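Local structure of uncharacterized protein Rv2277c (Mycobacterium tuberculosis, 5VUG) at residues A[182-186]-A[233-238]; A[47-53]-A[72-77]. The protein is uncharacterised but has a TIM-barrel domain of the glycerophosphoryl diester phosphodiesterase family and probably hydrolyses phosphodiesters. The contacts are given in a common frame with arbitrary orientation. Numbering follows the deposited sequence.

Contact 1: A[182-186]-A[233-238]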
ATOM      1  N   ARG A 182      11.272   2.699  -2.323  1.00 12.39           N
ATOM      2  CA  ARG A 182      11.635   2.345  -3.689  1.00 11.67           C
ATOM      3  C   ARG A 182      10.871   1.110  -4.153  1.00 10.85           C
ATOM      4  O   ARG A 182      10.387   1.066  -5.292  1.00 10.66           O
ATOM      5  CB  ARG A 182      13.147   2.135  -3.807  1.00 11.27           C
ATOM      6  CG  ARG A 182      13.631   2.227  -5.245  1.00 11.35           C
ATOM      7  CD  ARG A 182      15.130   1.995  -5.414  1.00 12.67           C
ATOM      8  NE  ARG A 182      15.968   2.988  -4.739  1.00 14.21           N
ATOM      9  CZ  ARG A 182      16.594   2.775  -3.585  1.00 14.22           C
ATOM     10  NH1 ARG A 182      16.469   1.606  -2.964  1.00 13.28           N
ATOM     11  NH2 ARG A 182      17.341   3.726  -3.050  1.00 16.05           N
ATOM     12  N   LEU A 183      10.726   0.111  -3.277  1.00 11.03           N
ATOM     13  CA  LEU A 183      10.007  -1.104  -3.650  1.00  9.91           C
ATOM     14  C   LEU A 183       8.540  -0.815  -3.921  1.00 11.04           C
ATOM     15  O   LEU A 183       7.963  -1.356  -4.872  1.00 11.63           O
ATOM     16  CB  LEU A 183      10.120  -2.143  -2.538  1.00 10.53           C
ATOM     17  CG  LEU A 183      11.469  -2.848  -2.431  1.00 11.05           C
ATOM     18  CD1 LEU A 183      11.487  -3.644  -1.136  1.00 10.83           C
ATOM     19  CD2 LEU A 183      11.721  -3.746  -3.661  1.00 11.56           C
ATOM     20  N   PHE A 184       7.910   0.013  -3.084  1.00 10.62           N
ATOM     21  CA  PHE A 184       6.500   0.306  -3.296  1.00 10.44           C
ATOM     22  C   PHE A 184       6.280   1.232  -4.486  1.00 11.09           C
ATOM     23  O   PHE A 184       5.276   1.087  -5.198  1.00 11.74           O
ATOM     24  CB  PHE A 184       5.833   0.802  -2.010  1.00 12.77           C
ATOM     25  CG  PHE A 184       5.361  -0.319  -1.123  1.00 14.22           C
ATOM     26  CD1 PHE A 184       4.188  -1.005  -1.424  1.00 14.84           C
ATOM     27  CD2 PHE A 184       6.102  -0.722  -0.020  1.00 13.65           C
ATOM     28  CE1 PHE A 184       3.749  -2.057  -0.629  1.00 14.68           C
ATOM     29  CE2 PHE A 184       5.665  -1.777   0.785  1.00 13.71           C
ATOM     30  CZ  PHE A 184       4.483  -2.439   0.476  1.00 14.49           C
ATOM     31  N   ASN A 185       7.191   2.173  -4.740  1.00 12.29           N
ATOM     32  CA  ASN A 185       7.078   2.946  -5.977  1.00 13.50           C
ATOM     33  C   ASN A 185       7.163   2.032  -7.194  1.00 13.95           C
ATOM     34  O   ASN A 185       6.362   2.147  -8.130  1.00 14.72           O
ATOM     35  CB  ASN A 185       8.150   4.038  -6.041  1.00 14.12           C
ATOM     36  CG  ASN A 185       7.725   5.326  -5.347  1.00 14.85           C
ATOM     37  OD1 ASN A 185       6.536   5.648  -5.280  1.00 17.62           O
ATOM     38  ND2 ASN A 185       8.703   6.076  -4.832  1.00 13.31           N
HETATM   39  N   MSE A 186       8.116   1.105  -7.200  1.00 13.48           N
HETATM   40  CA  MSE A 186       8.185   0.187  -8.334  1.00 13.04           C
HETATM   41  C   MSE A 186       6.905  -0.641  -8.498  1.00 15.61           C
HETATM   42  O   MSE A 186       6.374  -0.762  -9.609  1.00 14.99           O
HETATM   43  CB  MSE A 186       9.435  -0.700  -8.266  1.00 13.16           C
HETATM   44  CG  MSE A 186      10.705   0.038  -8.631  1.00 15.13           C
HETATM   45 SE   MSE A 186      10.722   0.515 -10.528  0.83 21.22          SE
HETATM   46  CE  MSE A 186      10.636  -1.288 -11.266  1.00 20.08           C
ATOM     47  N   ALA A 233      11.934  -6.716 -12.285  1.00 19.78           N
ATOM     48  CA  ALA A 233      11.964  -5.273 -12.505  1.00 16.43           C
ATOM     49  C   ALA A 233      12.499  -4.525 -11.291  1.00 16.11           C
ATOM     50  O   ALA A 233      13.310  -3.604 -11.434  1.00 16.42           O
ATOM     51  CB  ALA A 233      10.574  -4.765 -12.883  1.00 19.46           C
ATOM     52  N   SER A 234      12.054  -4.893 -10.089  1.00 15.04           N
ATOM     53  CA  SER A 234      12.517  -4.159  -8.918  1.00 14.00           C
ATOM     54  C   SER A 234      13.970  -4.479  -8.583  1.00 13.81           C
ATOM     55  O   SER A 234      14.704  -3.592  -8.136  1.00 15.07           O
ATOM     56  CB  SER A 234      11.581  -4.358  -7.722  1.00 13.19           C
ATOM     57  OG  SER A 234      11.573  -5.692  -7.268  1.00 13.13           O
ATOM     58  N   VAL A 235      14.413  -5.720  -8.804  1.00 14.82           N
ATOM     59  CA  VAL A 235      15.832  -6.025  -8.613  1.00 16.05           C
ATOM     60  C   VAL A 235      16.682  -5.176  -9.551  1.00 15.30           C
ATOM     61  O   VAL A 235      17.675  -4.563  -9.140  1.00 17.13           O
ATOM     62  CB  VAL A 235      16.103  -7.531  -8.789  1.00 16.39           C
ATOM     63  CG1 VAL A 235      17.603  -7.801  -8.800  1.00 18.34           C
ATOM     64  CG2 VAL A 235      15.436  -8.321  -7.674  1.00 16.40           C
ATOM     65  N   ASP A 236      16.286  -5.108 -10.826  1.00 17.70           N
ATOM     66  CA  ASP A 236      17.025  -4.301 -11.791  1.00 19.59           C
ATOM     67  C   ASP A 236      17.041  -2.829 -11.398  1.00 19.08           C
ATOM     68  O   ASP A 236      18.061  -2.148 -11.564  1.00 19.57           O
ATOM     69  CB  ASP A 236      16.441  -4.475 -13.190  1.00 24.03           C
ATOM     70  CG  ASP A 236      17.039  -3.495 -14.197  1.00 35.14           C
ATOM     71  OD1 ASP A 236      16.498  -2.374 -14.358  1.00 37.14           O
ATOM     72  OD2 ASP A 236      18.070  -3.839 -14.815  1.00 39.25           O
ATOM     73  N   CYS A 237      15.913  -2.309 -10.906  1.00 17.69           N
ATOM     74  CA  CYS A 237      15.885  -0.931 -10.417  1.00 17.19           C
ATOM     75  C   CYS A 237      16.939  -0.705  -9.333  1.00 18.19           C
ATOM     76  O   CYS A 237      17.694   0.275  -9.378  1.00 18.01           O
ATOM     77  CB  CYS A 237      14.480  -0.582  -9.913  1.00 16.43           C
ATOM     78  SG  CYS A 237      14.389   0.816  -8.761  1.00 20.37           S
ATOM     79  N   PHE A 238      17.020  -1.615  -8.358  1.00 15.25           N
ATOM     80  CA  PHE A 238      17.991  -1.448  -7.276  1.00 14.84           C
ATOM     81  C   PHE A 238      19.426  -1.556  -7.782  1.00 16.56           C
ATOM     82  O   PHE A 238      20.292  -0.768  -7.380  1.00 16.59           O
ATOM     83  CB  PHE A 238      17.752  -2.489  -6.177  1.00 13.62           C
ATOM     84  CG  PHE A 238      16.729  -2.076  -5.148  1.00 11.57           C
ATOM     85  CD1 PHE A 238      15.394  -1.919  -5.495  1.00 11.59           C
ATOM     86  CD2 PHE A 238      17.102  -1.856  -3.827  1.00 12.44           C
ATOM     87  CE1 PHE A 238      14.455  -1.544  -4.539  1.00 12.50           C
ATOM     88  CE2 PHE A 238      16.173  -1.486  -2.866  1.00 13.13           C
ATOM     89  CZ  PHE A 238      14.850  -1.324  -3.221  1.00 12.75           C
TER
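Here two helices of the outer layer of the TIM barrel, 176-189 and 232-239, pack obliquely against each other. The N-to-C directions of the two short segments make an angle of 132°, with axes 10.0 Å apart at closest approach. No hydrogen bond crosses the interface, made of side-chain packing and one cation-pi pair. Arg-182 runs out trans as far as CD, which lies over the ring of Phe-238 in a CH-pi contact 4.0 Å from the centroid, and then bends (chi3 m), so that the guanidinium covers the same face as a cation-pi partner, CZ 4.6 Å from the centroid. Both lie 20° off the ring normal, but the guanidinium meets the ring with its edge: Arg-182 NH1 comes within 3.1 Å of Phe-238 CE2. NH1 also forms a salt bridge with Glu-174, and NE and NH2 donate to Pro-194 O and Gln-195 O, so all three guanidinium nitrogens have polar partners outside the two segments. One residue on, Leu-183 sends CD2 obliquely to the ring, 3.6 Å from Phe-238 CE1, and also packs on Trp-230 and on Phe-204 of strand 201-205. Phe-184 and Asn-185 lie on another side of the helix and pack on Val-212 and Val-225 of the second subunit. Met-186, a selenomethionine, returns to the interface where the backbones are closest, its CA 6.2 Å from that of Ser-234. Its CE touches Ala-233 CB at 3.8 Å. Cys-237, tied by a disulfide to Cys-192 just beyond helix 176-189, sits between Met-186 and Arg-182: its SG is 3.8 Å from Met-186 CG and 3.6 Å from Arg-182 CD.

Contact 2: A[47-53]-A[72-77]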
ATOM      1  N   GLN A  47      22.648  -6.244  20.935  1.00 10.21           N
ATOM      2  CA  GLN A  47      22.241  -5.305  21.983  1.00 10.75           C
ATOM      3  C   GLN A  47      23.463  -5.034  22.856  1.00 11.71           C
ATOM      4  O   GLN A  47      24.537  -5.594  22.629  1.00 15.40           O
ATOM      5  CB  GLN A  47      21.015  -5.819  22.764  1.00 10.11           C
ATOM      6  CG  GLN A  47      19.779  -6.003  21.870  1.00 11.80           C
ATOM      7  CD  GLN A  47      18.517  -6.283  22.666  1.00 12.55           C
ATOM      8  OE1 GLN A  47      18.139  -5.496  23.537  1.00 15.45           O
ATOM      9  NE2 GLN A  47      17.856  -7.398  22.371  1.00 12.15           N
ATOM     10  N   VAL A  48      23.344  -4.141  23.833  1.00 13.61           N
ATOM     11  CA  VAL A  48      24.494  -3.756  24.644  1.00 13.18           C
ATOM     12  C   VAL A  48      24.192  -3.938  26.131  1.00 14.15           C
ATOM     13  O   VAL A  48      23.095  -3.618  26.610  1.00 14.45           O
ATOM     14  CB  VAL A  48      25.006  -2.333  24.304  1.00 11.86           C
ATOM     15  CG1 VAL A  48      23.957  -1.248  24.622  1.00 14.51           C
ATOM     16  CG2 VAL A  48      26.319  -2.046  25.015  1.00 13.95           C
ATOM     17  N   SER A  49      25.167  -4.476  26.858  1.00 13.13           N
ATOM     18  CA  SER A  49      25.048  -4.661  28.296  1.00 13.80           C
ATOM     19  C   SER A  49      25.025  -3.311  29.020  1.00 13.33           C
ATOM     20  O   SER A  49      25.360  -2.258  28.457  1.00 13.49           O
ATOM     21  CB  SER A  49      26.243  -5.462  28.808  1.00 14.34           C
ATOM     22  OG  SER A  49      27.429  -4.678  28.749  1.00 13.60           O
ATOM     23  N   SER A  50      24.649  -3.350  30.304  1.00 14.70           N
ATOM     24  CA  SER A  50      24.673  -2.125  31.103  1.00 16.52           C
ATOM     25  C   SER A  50      26.070  -1.521  31.165  1.00 17.06           C
ATOM     26  O   SER A  50      26.205  -0.295  31.287  1.00 17.28           O
ATOM     27  CB  SER A  50      24.162  -2.393  32.519  1.00 17.93           C
ATOM     28  OG  SER A  50      25.099  -3.162  33.258  1.00 17.96           O
ATOM     29  N   ASP A  51      27.117  -2.351  31.088  1.00 16.58           N
ATOM     30  CA  ASP A  51      28.491  -1.861  31.122  1.00 17.23           C
ATOM     31  C   ASP A  51      29.133  -1.774  29.736  1.00 15.11           C
ATOM     32  O   ASP A  51      30.366  -1.833  29.616  1.00 15.71           O
ATOM     33  CB  ASP A  51      29.356  -2.610  32.148  1.00 18.33           C
ATOM     34  CG  ASP A  51      29.348  -4.119  31.968  1.00 17.70           C
ATOM     35  OD1 ASP A  51      28.564  -4.644  31.156  1.00 17.51           O
ATOM     36  OD2 ASP A  51      30.151  -4.782  32.664  1.00 21.26           O
ATOM     37  N   GLY A  52      28.320  -1.636  28.693  1.00 13.62           N
ATOM     38  CA  GLY A  52      28.817  -1.189  27.409  1.00 11.99           C
ATOM     39  C   GLY A  52      29.452  -2.228  26.523  1.00 10.79           C
ATOM     40  O   GLY A  52      30.207  -1.860  25.620  1.00 13.35           O
ATOM     41  N   VAL A  53      29.154  -3.505  26.719  1.00 11.62           N
ATOM     42  CA  VAL A  53      29.704  -4.565  25.879  1.00 12.02           C
ATOM     43  C   VAL A  53      28.602  -5.063  24.949  1.00 11.34           C
ATOM     44  O   VAL A  53      27.570  -5.556  25.427  1.00 11.79           O
ATOM     45  CB  VAL A  53      30.288  -5.716  26.709  1.00 12.75           C
ATOM     46  CG1 VAL A  53      30.844  -6.798  25.779  1.00 13.86           C
ATOM     47  CG2 VAL A  53      31.353  -5.197  27.653  1.00 14.95           C
ATOM     48  N   VAL A  72      18.216  -6.319  28.165  1.00 13.66           N
ATOM     49  CA  VAL A  72      19.649  -6.597  28.085  1.00 13.00           C
ATOM     50  C   VAL A  72      20.464  -5.557  28.847  1.00 14.13           C
ATOM     51  O   VAL A  72      21.410  -5.897  29.572  1.00 14.02           O
ATOM     52  CB  VAL A  72      20.092  -6.693  26.617  1.00 11.17           C
ATOM     53  CG1 VAL A  72      21.612  -6.828  26.526  1.00 12.34           C
ATOM     54  CG2 VAL A  72      19.406  -7.869  25.962  1.00 13.80           C
ATOM     55  N   ASN A  73      20.126  -4.276  28.689  1.00 13.08           N
ATOM     56  CA  ASN A  73      20.910  -3.232  29.343  1.00 13.93           C
ATOM     57  C   ASN A  73      20.621  -3.101  30.834  1.00 17.07           C
ATOM     58  O   ASN A  73      21.095  -2.143  31.463  1.00 19.14           O
ATOM     59  CB  ASN A  73      20.799  -1.885  28.612  1.00 15.81           C
ATOM     60  CG  ASN A  73      19.395  -1.314  28.614  1.00 18.73           C
ATOM     61  OD1 ASN A  73      18.514  -1.763  29.356  1.00 19.36           O
ATOM     62  ND2 ASN A  73      19.184  -0.290  27.791  1.00 20.61           N
ATOM     63  N   SER A  74      19.856  -4.020  31.416  1.00 16.05           N
ATOM     64  CA  SER A  74      19.696  -4.043  32.866  1.00 17.96           C
ATOM     65  C   SER A  74      20.717  -4.939  33.552  1.00 17.96           C
ATOM     66  O   SER A  74      20.702  -5.038  34.787  1.00 20.05           O
ATOM     67  CB  SER A  74      18.271  -4.452  33.266  1.00 16.40           C
ATOM     68  OG  SER A  74      18.055  -5.846  33.078  1.00 17.65           O
ATOM     69  N   LYS A  75      21.599  -5.585  32.783  1.00 16.24           N
ATOM     70  CA  LYS A  75      22.580  -6.517  33.317  1.00 15.52           C
ATOM     71  C   LYS A  75      23.961  -6.206  32.757  1.00 16.54           C
ATOM     72  O   LYS A  75      24.098  -5.730  31.628  1.00 16.25           O
ATOM     73  CB  LYS A  75      22.217  -7.974  32.978  1.00 15.87           C
ATOM     74  CG  LYS A  75      20.853  -8.425  33.514  1.00 19.64           C
ATOM     75  CD  LYS A  75      20.740  -9.944  33.505  1.00 22.55           C
ATOM     76  CE  LYS A  75      19.353 -10.416  33.955  1.00 24.09           C
ATOM     77  NZ  LYS A  75      18.984  -9.980  35.338  1.00 23.17           N
ATOM     78  N   THR A  76      24.984  -6.480  33.562  1.00 15.34           N
ATOM     79  CA  THR A  76      26.359  -6.394  33.099  1.00 15.69           C
ATOM     80  C   THR A  76      26.656  -7.569  32.175  1.00 15.49           C
ATOM     81  O   THR A  76      25.931  -8.567  32.151  1.00 16.31           O
ATOM     82  CB  THR A  76      27.306  -6.497  34.290  1.00 16.71           C
ATOM     83  OG1 THR A  76      27.153  -7.792  34.884  1.00 17.12           O
ATOM     84  CG2 THR A  76      26.983  -5.439  35.326  1.00 18.45           C
ATOM     85  N   VAL A  77      27.744  -7.451  31.409  1.00 14.47           N
ATOM     86  CA  VAL A  77      28.113  -8.543  30.513  1.00 15.29           C
ATOM     87  C   VAL A  77      28.415  -9.811  31.308  1.00 15.37           C
ATOM     88  O   VAL A  77      28.095 -10.923  30.872  1.00 16.35           O
ATOM     89  CB  VAL A  77      29.266  -8.130  29.576  1.00 14.49           C
ATOM     90  CG1 VAL A  77      30.545  -7.906  30.357  1.00 15.70           C
ATOM     91  CG2 VAL A  77      29.475  -9.188  28.486  1.00 17.38           C
TER
HETATM   92  O   HOH W   1      16.750  -5.685  25.805  1.00 14.46           O
HETATM   93  O   HOH W   2      23.528  -3.664  35.422  1.00 24.15           O
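Two direct hydrogen bonds join these segments. Ser-50 N donates to Lys-75 O at 2.8 Å with an almost straight N-H...O angle of 169°, and Val-77 N donates to Asp-51 OD1 at 2.9 Å. That carboxylate is held in place from its own side, because Ser-49 OG gives its proton to Asp-51 OD1 (2.7 Å) while accepting from Val-53 N (2.9 Å). Two waters extend the network. One is shared by Gln-47 OE1 (2.7 Å) and Val-72 N (2.8 Å), while the amide NH2 of Gln-47 turns to the carbonyls of Pro-59 and Tyr-57; the other lies 2.7 Å from Ser-50 OG and reaches Ser-74 O only weakly, at 3.2 Å. The segment 47-53 is the end of barrel strand 41-48 and the tight turn leading back into the antiparallel strand 54-56, a type I turn with a G1 beta bulge: Gly-52 N bonds to Ser-49 O, Ser-49 N bonds to Val-53 O, and Gly-52 has positive phi. Against this hairpin end lies 72-77, which starts with a short 3-10 turn and runs through Thr-76, the N-cap, into the first residue of helix 77-80. Around the polar links the packing is snug. The CB of Ser-50 sits 3.3 Å from Asn-73 O, and Ser-49 CB is 3.6 Å from Lys-75 O. Val-72 points its side chain at the strand end, its CG1 3.5 Å from Val-48 O, and also touches Val-55 and Leu-80. Farther out, Val-53 CG1 meets Val-77 CG2 at 3.9 Å, with Thr-108 touching both valines.

In the fold
The two contacts lie on opposite sides of the chain's centre, with centres 39 Å apart and nearest atoms about 25 Å apart, and contact 2 closes before contact 1 opens along the sequence. They share no helix or strand. Contact 1, largely buried, joins two helices side chain to side chain and also lies near the second subunit, which packs on neighbouring residues of one helix. Contact 2, partly buried and untouched by the other subunit, joins a hairpin turn to a loop leading into a helix. Its chemistry differs accordingly: backbone amides, a carboxylate and bridging waters carry contact 2, whereas sulfur, apolar groups and an arginine on an aromatic ring make contact 1.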